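Local coordinates for tryptophanyl-tRNA synthetase (Thermus thermophilus, PDB 2EL7), which probably catalyses the ATP-dependent attachment of tryptophan to its cognate tRNA, working as a homodimeric class I aminoacyl-tRNA synthetase, at residues S56-A59 and Q60-E64; L206-P209 and E210-W214; I213-K216 and I217-P221. All blocks are in the same frame, centred on the assembly; numbering follows the deposited sequence.

Contact 1 (S56-A59 and Q60-E64); sequences STLA and QRTFE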
ATOM      1  N   SER A  56      21.858   0.256  -2.302  1.00 30.74           N
ATOM      2  CA  SER A  56      22.801   0.085  -3.410  1.00 30.24           C
ATOM      3  C   SER A  56      23.166  -1.395  -3.517  1.00 29.21           C
ATOM      4  O   SER A  56      23.846  -1.824  -4.442  1.00 32.63           O
ATOM      5  CB  SER A  56      24.075   0.877  -3.144  1.00 28.54           C
ATOM      6  OG  SER A  56      24.834   0.224  -2.133  1.00 31.11           O
ATOM      7  N   THR A  57      22.686  -2.179  -2.571  1.00 28.96           N
ATOM      8  CA  THR A  57      23.009  -3.579  -2.553  1.00 30.27           C
ATOM      9  C   THR A  57      21.836  -4.572  -2.709  1.00 36.03           C
ATOM     10  O   THR A  57      22.073  -5.767  -2.913  1.00 29.91           O
ATOM     11  CB  THR A  57      23.802  -3.825  -1.266  1.00 31.65           C
ATOM     12  OG1 THR A  57      25.083  -4.343  -1.618  1.00 32.00           O
ATOM     13  CG2 THR A  57      23.081  -4.729  -0.302  1.00 27.72           C
ATOM     14  N   LEU A  58      20.592  -4.079  -2.673  1.00 21.13           N
ATOM     15  CA  LEU A  58      19.411  -4.963  -2.740  1.00 27.08           C
ATOM     16  C   LEU A  58      19.118  -5.658  -4.061  1.00 21.75           C
ATOM     17  O   LEU A  58      18.695  -6.806  -4.073  1.00 29.23           O
ATOM     18  CB  LEU A  58      18.163  -4.201  -2.287  1.00 27.90           C
ATOM     19  CG  LEU A  58      16.798  -4.892  -2.207  1.00 30.80           C
ATOM     20  CD1 LEU A  58      16.867  -6.088  -1.283  1.00 19.93           C
ATOM     21  CD2 LEU A  58      15.769  -3.876  -1.703  1.00 20.53           C
ATOM     22  N   ALA A  59      19.320  -4.968  -5.173  1.00 29.50           N
ATOM     23  CA  ALA A  59      19.086  -5.578  -6.480  1.00 28.37           C
ATOM     24  C   ALA A  59      19.965  -6.834  -6.620  1.00 25.51           C
ATOM     25  O   ALA A  59      19.480  -7.919  -6.971  1.00 23.69           O
ATOM     26  CB  ALA A  59      19.398  -4.563  -7.594  1.00 22.69           C
ATOM     27  N   GLN A  60      21.253  -6.691  -6.315  1.00 24.49           N
ATOM     28  CA  GLN A  60      22.167  -7.822  -6.397  1.00 28.59           C
ATOM     29  C   GLN A  60      21.771  -8.933  -5.426  1.00 30.96           C
ATOM     30  O   GLN A  60      21.818 -10.110  -5.797  1.00 34.52           O
ATOM     31  CB  GLN A  60      23.606  -7.393  -6.112  1.00 30.74           C
ATOM     32  CG  GLN A  60      24.676  -8.512  -6.285  1.00 32.20           C
ATOM     33  CD  GLN A  60      24.692  -9.125  -7.710  1.00 51.96           C
ATOM     34  OE1 GLN A  60      24.385  -8.436  -8.695  1.00 48.12           O
ATOM     35  NE2 GLN A  60      25.068 -10.422  -7.818  1.00 44.58           N
ATOM     36  N   ARG A  61      21.389  -8.577  -4.195  1.00 23.79           N
ATOM     37  CA  ARG A  61      21.001  -9.595  -3.220  1.00 30.19           C
ATOM     38  C   ARG A  61      19.735 -10.328  -3.668  1.00 27.76           C
ATOM     39  O   ARG A  61      19.569 -11.516  -3.391  1.00 28.27           O
ATOM     40  CB  ARG A  61      20.768  -8.983  -1.832  1.00 36.00           C
ATOM     41  CG  ARG A  61      22.018  -8.920  -0.970  1.00 40.36           C
ATOM     42  CD  ARG A  61      21.962  -7.751  -0.026  1.00 41.53           C
ATOM     43  NE  ARG A  61      20.764  -7.769   0.798  1.00 48.40           N
ATOM     44  CZ  ARG A  61      20.129  -6.670   1.194  1.00 51.11           C
ATOM     45  NH1 ARG A  61      20.588  -5.476   0.826  1.00 50.42           N
ATOM     46  NH2 ARG A  61      19.043  -6.759   1.961  1.00 37.62           N
ATOM     47  N   THR A  62      18.858  -9.625  -4.372  1.00 20.44           N
ATOM     48  CA  THR A  62      17.630 -10.242  -4.832  1.00 21.39           C
ATOM     49  C   THR A  62      17.924 -11.222  -5.938  1.00 26.53           C
ATOM     50  O   THR A  62      17.335 -12.304  -5.995  1.00 23.35           O
ATOM     51  CB  THR A  62      16.657  -9.194  -5.341  1.00 23.22           C
ATOM     52  OG1 THR A  62      16.283  -8.337  -4.253  1.00 19.75           O
ATOM     53  CG2 THR A  62      15.429  -9.843  -5.963  1.00 17.74           C
ATOM     54  N   PHE A  63      18.863 -10.847  -6.805  1.00 32.36           N
ATOM     55  CA  PHE A  63      19.236 -11.693  -7.930  1.00 26.66           C
ATOM     56  C   PHE A  63      19.974 -12.941  -7.445  1.00 32.64           C
ATOM     57  O   PHE A  63      19.794 -14.024  -8.009  1.00 25.19           O
ATOM     58  CB  PHE A  63      20.116 -10.899  -8.904  1.00 36.60           C
ATOM     59  CG  PHE A  63      20.792 -11.750  -9.934  1.00 28.87           C
ATOM     60  CD1 PHE A  63      20.123 -12.126 -11.081  1.00 24.24           C
ATOM     61  CD2 PHE A  63      22.074 -12.247  -9.703  1.00 24.14           C
ATOM     62  CE1 PHE A  63      20.718 -12.995 -11.983  1.00 28.92           C
ATOM     63  CE2 PHE A  63      22.672 -13.111 -10.593  1.00 19.14           C
ATOM     64  CZ  PHE A  63      21.990 -13.489 -11.738  1.00 21.37           C
ATOM     65  N   GLU A  64      20.817 -12.783  -6.417  1.00 27.20           N
ATOM     66  CA  GLU A  64      21.569 -13.905  -5.857  1.00 22.28           C
ATOM     67  C   GLU A  64      20.615 -14.848  -5.144  1.00 23.60           C
ATOM     68  O   GLU A  64      20.826 -16.049  -5.154  1.00 32.52           O
ATOM     69  CB  GLU A  64      22.658 -13.417  -4.887  1.00 16.87           C
ATOM     70  CG  GLU A  64      23.863 -12.782  -5.568  1.00 32.77           C
ATOM     71  CD  GLU A  64      24.862 -12.159  -4.584  1.00 46.29           C
ATOM     72  OE1 GLU A  64      24.561 -12.096  -3.367  1.00 49.34           O
ATOM     73  OE2 GLU A  64      25.953 -11.719  -5.031  1.00 53.35           O
TER
HETATM   74  O   HOH W   1      22.615  -4.013  -6.307  1.00 26.14           O
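Leu-58 CD1 sits over one face of the Arg-61 guanidinium, offset toward its rim, 4.0 Å from NH2, with the two side chains crossing at about a right angle. At the guanidinium edge, in its plane, comes the methyl CG2 of Thr-57, modelled too close to be trusted in detail. All three belong to helix 55-72, the crossover helix of the beta-alpha-beta unit that links parallel strands 37-41 and 80-83. The arginine chain, bent at chi3, carries its flat end across Leu-58; arginine suits this partly exposed place because a long aliphatic chain ends in a polar group. Further round, the Gln-60 amide gives its NE2 to Glu-64 OE2 at 3.2 Å; the carboxylate oxygen lies in the amide plane but is itself met from above the carboxylate plane. A water joins Ser-56 O to Gln-60 N. The buried residues Leu-58 and Thr-62 face the rest of the fold: Leu-58 touches Ala-46 and Tyr-53 and also Gly-326 of the second subunit, while Thr-62 packs on Pro-10, predicted to bind ATP. A threonine fits there because its hydroxyl can be satisfied within the helix. With OG1 anti to the carbonyl carbon (chi1 -64°), it turns back to Leu-58 O at 2.9 Å. That carbonyl also accepts Thr-62 N at 2.8 Å, the two donors arriving from opposite faces of its plane.

Contact 2 (L206-P209 and E210-W214); sequences LLEP and EESIW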
ATOM      1  N   LEU A 206      26.088 -23.082   1.768  1.00 35.18           N
ATOM      2  CA  LEU A 206      26.125 -24.061   0.685  1.00 35.90           C
ATOM      3  C   LEU A 206      27.199 -23.700  -0.327  1.00 32.65           C
ATOM      4  O   LEU A 206      27.746 -24.578  -0.993  1.00 44.52           O
ATOM      5  CB  LEU A 206      24.775 -24.139  -0.040  1.00 22.79           C
ATOM      6  CG  LEU A 206      23.508 -24.177   0.813  1.00 34.66           C
ATOM      7  CD1 LEU A 206      22.336 -24.456  -0.110  1.00 34.21           C
ATOM      8  CD2 LEU A 206      23.603 -25.246   1.899  1.00 25.68           C
ATOM      9  N   LEU A 207      27.501 -22.410  -0.443  1.00 34.90           N
ATOM     10  CA  LEU A 207      28.493 -21.955  -1.407  1.00 31.96           C
ATOM     11  C   LEU A 207      29.747 -21.407  -0.741  1.00 33.30           C
ATOM     12  O   LEU A 207      30.631 -20.872  -1.411  1.00 41.47           O
ATOM     13  CB  LEU A 207      27.879 -20.890  -2.324  1.00 31.63           C
ATOM     14  CG  LEU A 207      26.625 -21.314  -3.111  1.00 37.23           C
ATOM     15  CD1 LEU A 207      26.251 -20.179  -4.060  1.00 39.41           C
ATOM     16  CD2 LEU A 207      26.866 -22.609  -3.915  1.00 33.53           C
ATOM     17  N   GLU A 208      29.819 -21.553   0.577  1.00 33.16           N
ATOM     18  CA  GLU A 208      30.950 -21.077   1.358  1.00 32.78           C
ATOM     19  C   GLU A 208      32.239 -21.682   0.811  1.00 35.95           C
ATOM     20  O   GLU A 208      32.249 -22.818   0.357  1.00 34.69           O
ATOM     21  CB  GLU A 208      30.737 -21.459   2.834  1.00 32.30           C
ATOM     22  CG  GLU A 208      31.757 -20.902   3.804  1.00 30.47           C
ATOM     23  CD  GLU A 208      31.371 -21.118   5.263  1.00 40.63           C
ATOM     24  OE1 GLU A 208      32.255 -20.962   6.135  1.00 44.70           O
ATOM     25  OE2 GLU A 208      30.193 -21.438   5.554  1.00 40.45           O
ATOM     26  N   PRO A 209      33.351 -20.924   0.826  1.00 44.26           N
ATOM     27  CA  PRO A 209      34.578 -21.535   0.294  1.00 39.88           C
ATOM     28  C   PRO A 209      34.977 -22.819   1.056  1.00 47.28           C
ATOM     29  O   PRO A 209      34.921 -22.884   2.294  1.00 42.01           O
ATOM     30  CB  PRO A 209      35.606 -20.423   0.447  1.00 34.91           C
ATOM     31  CG  PRO A 209      34.787 -19.193   0.297  1.00 37.37           C
ATOM     32  CD  PRO A 209      33.577 -19.510   1.158  1.00 37.64           C
ATOM     33  N   GLU A 210      35.372 -23.835   0.294  1.00 42.63           N
ATOM     34  CA  GLU A 210      35.778 -25.125   0.841  1.00 43.23           C
ATOM     35  C   GLU A 210      36.737 -25.001   2.026  1.00 47.25           C
ATOM     36  O   GLU A 210      36.548 -25.624   3.072  1.00 40.03           O
ATOM     37  CB  GLU A 210      36.443 -25.932  -0.262  1.00 48.85           C
ATOM     38  CG  GLU A 210      36.559 -27.389   0.039  1.00 57.79           C
ATOM     39  CD  GLU A 210      37.112 -28.172  -1.135  1.00 60.11           C
ATOM     40  OE1 GLU A 210      38.306 -27.984  -1.448  1.00 61.08           O
ATOM     41  OE2 GLU A 210      36.354 -28.970  -1.743  1.00 59.93           O
ATOM     42  N   GLU A 211      37.769 -24.184   1.855  1.00 48.09           N
ATOM     43  CA  GLU A 211      38.763 -23.997   2.896  1.00 47.06           C
ATOM     44  C   GLU A 211      38.138 -23.420   4.149  1.00 46.50           C
ATOM     45  O   GLU A 211      38.648 -23.606   5.253  1.00 50.65           O
ATOM     46  CB  GLU A 211      39.889 -23.083   2.394  1.00 37.78           C
ATOM     47  CG  GLU A 211      40.959 -22.768   3.439  1.00 53.34           C
ATOM     48  CD  GLU A 211      41.509 -24.017   4.135  1.00 74.65           C
ATOM     49  OE1 GLU A 211      41.922 -24.970   3.422  1.00 72.57           O
ATOM     50  OE2 GLU A 211      41.535 -24.042   5.395  1.00 69.91           O
ATOM     51  N   SER A 212      37.025 -22.719   3.979  1.00 47.63           N
ATOM     52  CA  SER A 212      36.358 -22.109   5.114  1.00 47.66           C
ATOM     53  C   SER A 212      35.446 -23.088   5.829  1.00 44.09           C
ATOM     54  O   SER A 212      35.347 -23.063   7.053  1.00 47.96           O
ATOM     55  CB  SER A 212      35.563 -20.884   4.675  1.00 43.20           C
ATOM     56  OG  SER A 212      34.962 -20.284   5.803  1.00 49.87           O
ATOM     57  N   ILE A 213      34.771 -23.946   5.075  1.00 42.81           N
ATOM     58  CA  ILE A 213      33.902 -24.937   5.699  1.00 42.55           C
ATOM     59  C   ILE A 213      34.786 -25.904   6.482  1.00 44.70           C
ATOM     60  O   ILE A 213      34.403 -26.406   7.542  1.00 39.96           O
ATOM     61  CB  ILE A 213      33.098 -25.721   4.640  1.00 43.03           C
ATOM     62  CG1 ILE A 213      31.934 -24.858   4.128  1.00 45.71           C
ATOM     63  CG2 ILE A 213      32.599 -27.034   5.225  1.00 34.29           C
ATOM     64  CD1 ILE A 213      31.327 -25.359   2.817  1.00 31.30           C
ATOM     65  N   TRP A 214      35.980 -26.154   5.950  1.00 43.17           N
ATOM     66  CA  TRP A 214      36.918 -27.064   6.594  1.00 48.51           C
ATOM     67  C   TRP A 214      37.283 -26.551   7.979  1.00 49.25           C
ATOM     68  O   TRP A 214      37.111 -27.260   8.979  1.00 46.46           O
ATOM     69  CB  TRP A 214      38.192 -27.207   5.751  1.00 57.06           C
ATOM     70  CG  TRP A 214      39.247 -28.131   6.338  1.00 59.58           C
ATOM     71  CD1 TRP A 214      40.605 -27.939   6.321  1.00 59.35           C
ATOM     72  CD2 TRP A 214      39.031 -29.391   6.993  1.00 56.35           C
ATOM     73  NE1 TRP A 214      41.242 -28.995   6.926  1.00 62.45           N
ATOM     74  CE2 TRP A 214      40.304 -29.902   7.346  1.00 61.01           C
ATOM     75  CE3 TRP A 214      37.889 -30.137   7.315  1.00 48.77           C
ATOM     76  CZ2 TRP A 214      40.466 -31.130   8.007  1.00 63.94           C
ATOM     77  CZ3 TRP A 214      38.048 -31.361   7.974  1.00 54.21           C
ATOM     78  CH2 TRP A 214      39.329 -31.844   8.313  1.00 59.42           C
TER
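Glu-208 and Ser-212 meet in a local contact at the N-terminal end of helix 210-218, where the loop that follows strand 177-179 turns into the helix. Glu-208 OE1 accepts from Ser-212 OG at 2.8 Å through its anti lone pair, the one away from OE2. Glu-208 reaches the serine because CG is anti to the backbone N (chi1 -174°) and the chain runs extended beyond. The same carboxylate has two outside partners: OE1 forms a salt bridge with Lys-216 NZ, and OE2 accepts from Gly-205 N. Lys-216 and these donors would be expected to favour its charged form. Its aliphatic part is used as well, CB lying 3.8 Å from Ile-213 CG1, while Ile-213 packs on Leu-278 of helix 267-294. With an alanine in place of Glu-208, Lys-216 would probably lose this counter-charge, and Ser-212 OG and Gly-205 N their acceptor. Pro-209 occupies the N-cap position; a proline is tolerated there, since the helix does not call on that residue's backbone N-H. Its carbonyl takes Ile-213 N at 3.0 Å, nearly straight on (C=O...N 162°), and Ser-212 N at 2.7 Å from above the carbonyl plane. The side chain of Glu-208 lies about 8 Å from that of Met-196 in the predicted KMSKS motif. At this helix start, the residue before the N-cap (N') is thus joined through its side chain to the third residue of the first turn (N3).

Contact 3 (I213-K216 and I217-P221); sequences IWQK and IQHLP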
ATOM      1  N   ILE A 213      34.771 -23.946   5.075  1.00 42.81           N
ATOM      2  CA  ILE A 213      33.902 -24.937   5.699  1.00 42.55           C
ATOM      3  C   ILE A 213      34.786 -25.904   6.482  1.00 44.70           C
ATOM      4  O   ILE A 213      34.403 -26.406   7.542  1.00 39.96           O
ATOM      5  CB  ILE A 213      33.098 -25.721   4.640  1.00 43.03           C
ATOM      6  CG1 ILE A 213      31.934 -24.858   4.128  1.00 45.71           C
ATOM      7  CG2 ILE A 213      32.599 -27.034   5.225  1.00 34.29           C
ATOM      8  CD1 ILE A 213      31.327 -25.359   2.817  1.00 31.30           C
ATOM      9  N   TRP A 214      35.980 -26.154   5.950  1.00 43.17           N
ATOM     10  CA  TRP A 214      36.918 -27.064   6.594  1.00 48.51           C
ATOM     11  C   TRP A 214      37.283 -26.551   7.979  1.00 49.25           C
ATOM     12  O   TRP A 214      37.111 -27.260   8.979  1.00 46.46           O
ATOM     13  CB  TRP A 214      38.192 -27.207   5.751  1.00 57.06           C
ATOM     14  CG  TRP A 214      39.247 -28.131   6.338  1.00 59.58           C
ATOM     15  CD1 TRP A 214      40.605 -27.939   6.321  1.00 59.35           C
ATOM     16  CD2 TRP A 214      39.031 -29.391   6.993  1.00 56.35           C
ATOM     17  NE1 TRP A 214      41.242 -28.995   6.926  1.00 62.45           N
ATOM     18  CE2 TRP A 214      40.304 -29.902   7.346  1.00 61.01           C
ATOM     19  CE3 TRP A 214      37.889 -30.137   7.315  1.00 48.77           C
ATOM     20  CZ2 TRP A 214      40.466 -31.130   8.007  1.00 63.94           C
ATOM     21  CZ3 TRP A 214      38.048 -31.361   7.974  1.00 54.21           C
ATOM     22  CH2 TRP A 214      39.329 -31.844   8.313  1.00 59.42           C
ATOM     23  N   GLN A 215      37.772 -25.314   8.035  1.00 40.56           N
ATOM     24  CA  GLN A 215      38.174 -24.733   9.304  1.00 44.91           C
ATOM     25  C   GLN A 215      37.063 -24.815  10.347  1.00 46.63           C
ATOM     26  O   GLN A 215      37.340 -25.032  11.523  1.00 45.31           O
ATOM     27  CB  GLN A 215      38.634 -23.277   9.121  1.00 44.93           C
ATOM     28  CG  GLN A 215      39.958 -23.129   8.386  1.00 56.59           C
ATOM     29  CD  GLN A 215      41.101 -23.883   9.070  1.00 72.83           C
ATOM     30  OE1 GLN A 215      41.406 -23.650  10.251  1.00 79.27           O
ATOM     31  NE2 GLN A 215      41.739 -24.790   8.333  1.00 59.26           N
ATOM     32  N   LYS A 216      35.810 -24.655   9.922  1.00 45.97           N
ATOM     33  CA  LYS A 216      34.693 -24.723  10.863  1.00 44.40           C
ATOM     34  C   LYS A 216      34.477 -26.135  11.415  1.00 49.67           C
ATOM     35  O   LYS A 216      34.144 -26.306  12.585  1.00 55.07           O
ATOM     36  CB  LYS A 216      33.415 -24.198  10.206  1.00 34.27           C
ATOM     37  CG  LYS A 216      33.418 -22.687  10.038  1.00 31.62           C
ATOM     38  CD  LYS A 216      32.154 -22.209   9.372  1.00 38.11           C
ATOM     39  CE  LYS A 216      32.159 -20.709   9.144  1.00 31.90           C
ATOM     40  NZ  LYS A 216      30.945 -20.280   8.377  1.00 37.87           N
ATOM     41  N   ILE A 217      34.670 -27.149  10.577  1.00 53.02           N
ATOM     42  CA  ILE A 217      34.512 -28.534  11.024  1.00 54.96           C
ATOM     43  C   ILE A 217      35.673 -28.813  11.980  1.00 56.06           C
ATOM     44  O   ILE A 217      35.524 -29.442  13.027  1.00 48.89           O
ATOM     45  CB  ILE A 217      34.615 -29.523   9.834  1.00 49.74           C
ATOM     46  CG1 ILE A 217      33.617 -29.132   8.741  1.00 42.97           C
ATOM     47  CG2 ILE A 217      34.352 -30.941  10.304  1.00 45.03           C
ATOM     48  CD1 ILE A 217      32.218 -29.069   9.223  1.00 37.29           C
ATOM     49  N   GLN A 218      36.836 -28.322  11.574  1.00 60.86           N
ATOM     50  CA  GLN A 218      38.074 -28.460  12.316  1.00 60.35           C
ATOM     51  C   GLN A 218      37.887 -27.987  13.744  1.00 64.60           C
ATOM     52  O   GLN A 218      38.421 -28.593  14.675  1.00 57.13           O
ATOM     53  CB  GLN A 218      39.140 -27.599  11.657  1.00 65.82           C
ATOM     54  CG  GLN A 218      40.556 -27.951  12.014  1.00 75.30           C
ATOM     55  CD  GLN A 218      40.997 -29.229  11.346  1.00 75.07           C
ATOM     56  OE1 GLN A 218      40.748 -29.430  10.156  1.00 61.78           O
ATOM     57  NE2 GLN A 218      41.660 -30.100  12.105  1.00 76.70           N
ATOM     58  N   HIS A 219      37.125 -26.901  13.899  1.00 62.18           N
ATOM     59  CA  HIS A 219      36.872 -26.292  15.199  1.00 55.96           C
ATOM     60  C   HIS A 219      35.552 -26.647  15.864  1.00 56.58           C
ATOM     61  O   HIS A 219      35.228 -26.079  16.906  1.00 53.60           O
ATOM     62  CB  HIS A 219      36.969 -24.769  15.099  1.00 60.28           C
ATOM     63  CG  HIS A 219      38.367 -24.250  14.942  1.00 77.42           C
ATOM     64  ND1 HIS A 219      39.162 -24.557  13.856  1.00 81.15           N
ATOM     65  CD2 HIS A 219      39.099 -23.413  15.717  1.00 81.88           C
ATOM     66  CE1 HIS A 219      40.319 -23.928  13.966  1.00 77.63           C
ATOM     67  NE2 HIS A 219      40.307 -23.227  15.087  1.00 83.62           N
ATOM     68  N   LEU A 220      34.779 -27.564  15.284  1.00 58.94           N
ATOM     69  CA  LEU A 220      33.516 -27.936  15.915  1.00 59.84           C
ATOM     70  C   LEU A 220      33.852 -28.334  17.337  1.00 65.38           C
ATOM     71  O   LEU A 220      34.793 -29.092  17.575  1.00 62.26           O
ATOM     72  CB  LEU A 220      32.841 -29.113  15.210  1.00 47.83           C
ATOM     73  CG  LEU A 220      32.317 -28.918  13.788  1.00 54.21           C
ATOM     74  CD1 LEU A 220      31.484 -30.138  13.416  1.00 51.20           C
ATOM     75  CD2 LEU A 220      31.474 -27.655  13.687  1.00 46.84           C
ATOM     76  N   PRO A 221      33.099 -27.806  18.308  1.00 72.19           N
ATOM     77  CA  PRO A 221      33.318 -28.104  19.726  1.00 77.32           C
ATOM     78  C   PRO A 221      33.084 -29.575  20.053  1.00 80.38           C
ATOM     79  O   PRO A 221      32.555 -30.322  19.232  1.00 80.36           O
ATOM     80  CB  PRO A 221      32.314 -27.188  20.429  1.00 74.53           C
ATOM     81  CG  PRO A 221      32.135 -26.054  19.456  1.00 76.74           C
ATOM     82  CD  PRO A 221      32.057 -26.780  18.143  1.00 72.78           C
TER
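Ile-217 lies on the close-packed side of this last part of helix 210-218, its CG1 4.2 Å from Ile-213 CG2 and its CB 4.2 Å from Trp-214 CE3. Branched isoleucines suit this buried flank: both touch Ile-204, and Ile-217 also packs on Leu-274 of helix 267-294. Leu-220, buried too, rests on Leu-240 and Tyr-243 of helix 239-247. The indole crosses Ile-217 at about a right angle and meets the ring of Phe-275. Over one indole face stands Gln-218, its amide plane nearly perpendicular to the ring (86°); the close approach of its oxygen is doubtful. Lys-216 is also held, packing on Ile-190 and bonding through NZ to Thr-203 O. Looser are Gln-215, its NE2 bonded to Glu-211, and the exposed His-219 beside it. His-219 is the first residue to leave the helical conformation, and with CG beside the backbone N (chi1 -73°) its ring folds back over the final turn. Gln-215 O accepts both His-219 N and His-219 ND1 at 3.0 Å; both bonds are bent, and the oxygen lies out of the ring plane. The bond from ND1 implies that this nitrogen carries a hydrogen, and the negative end of the helix might favour a protonated ring.

How the contacts relate
From the N terminus, contact 1 comes first, within helix 55-72, and contacts 2 and 3 follow much later, both on helix 210-218. Each joins adjoining segments, so none closes a long loop and none nests in or crosses another. Contacts 2 and 3 overlap instead, sharing Ile-213 and Trp-214, and the Glu-208 OE1 to Lys-216 NZ salt bridge spans the helix from just before its start to its last turn. Contact 1 does not touch contact 2, the nearest atoms being about 7 Å apart, but Leu-206 and Leu-207 rest on Ala-72 and Val-68 farther along helix 55-72. The crossover helix is thereby tied to the segment preceding helix 210-218, which in turn packs on helix 267-294.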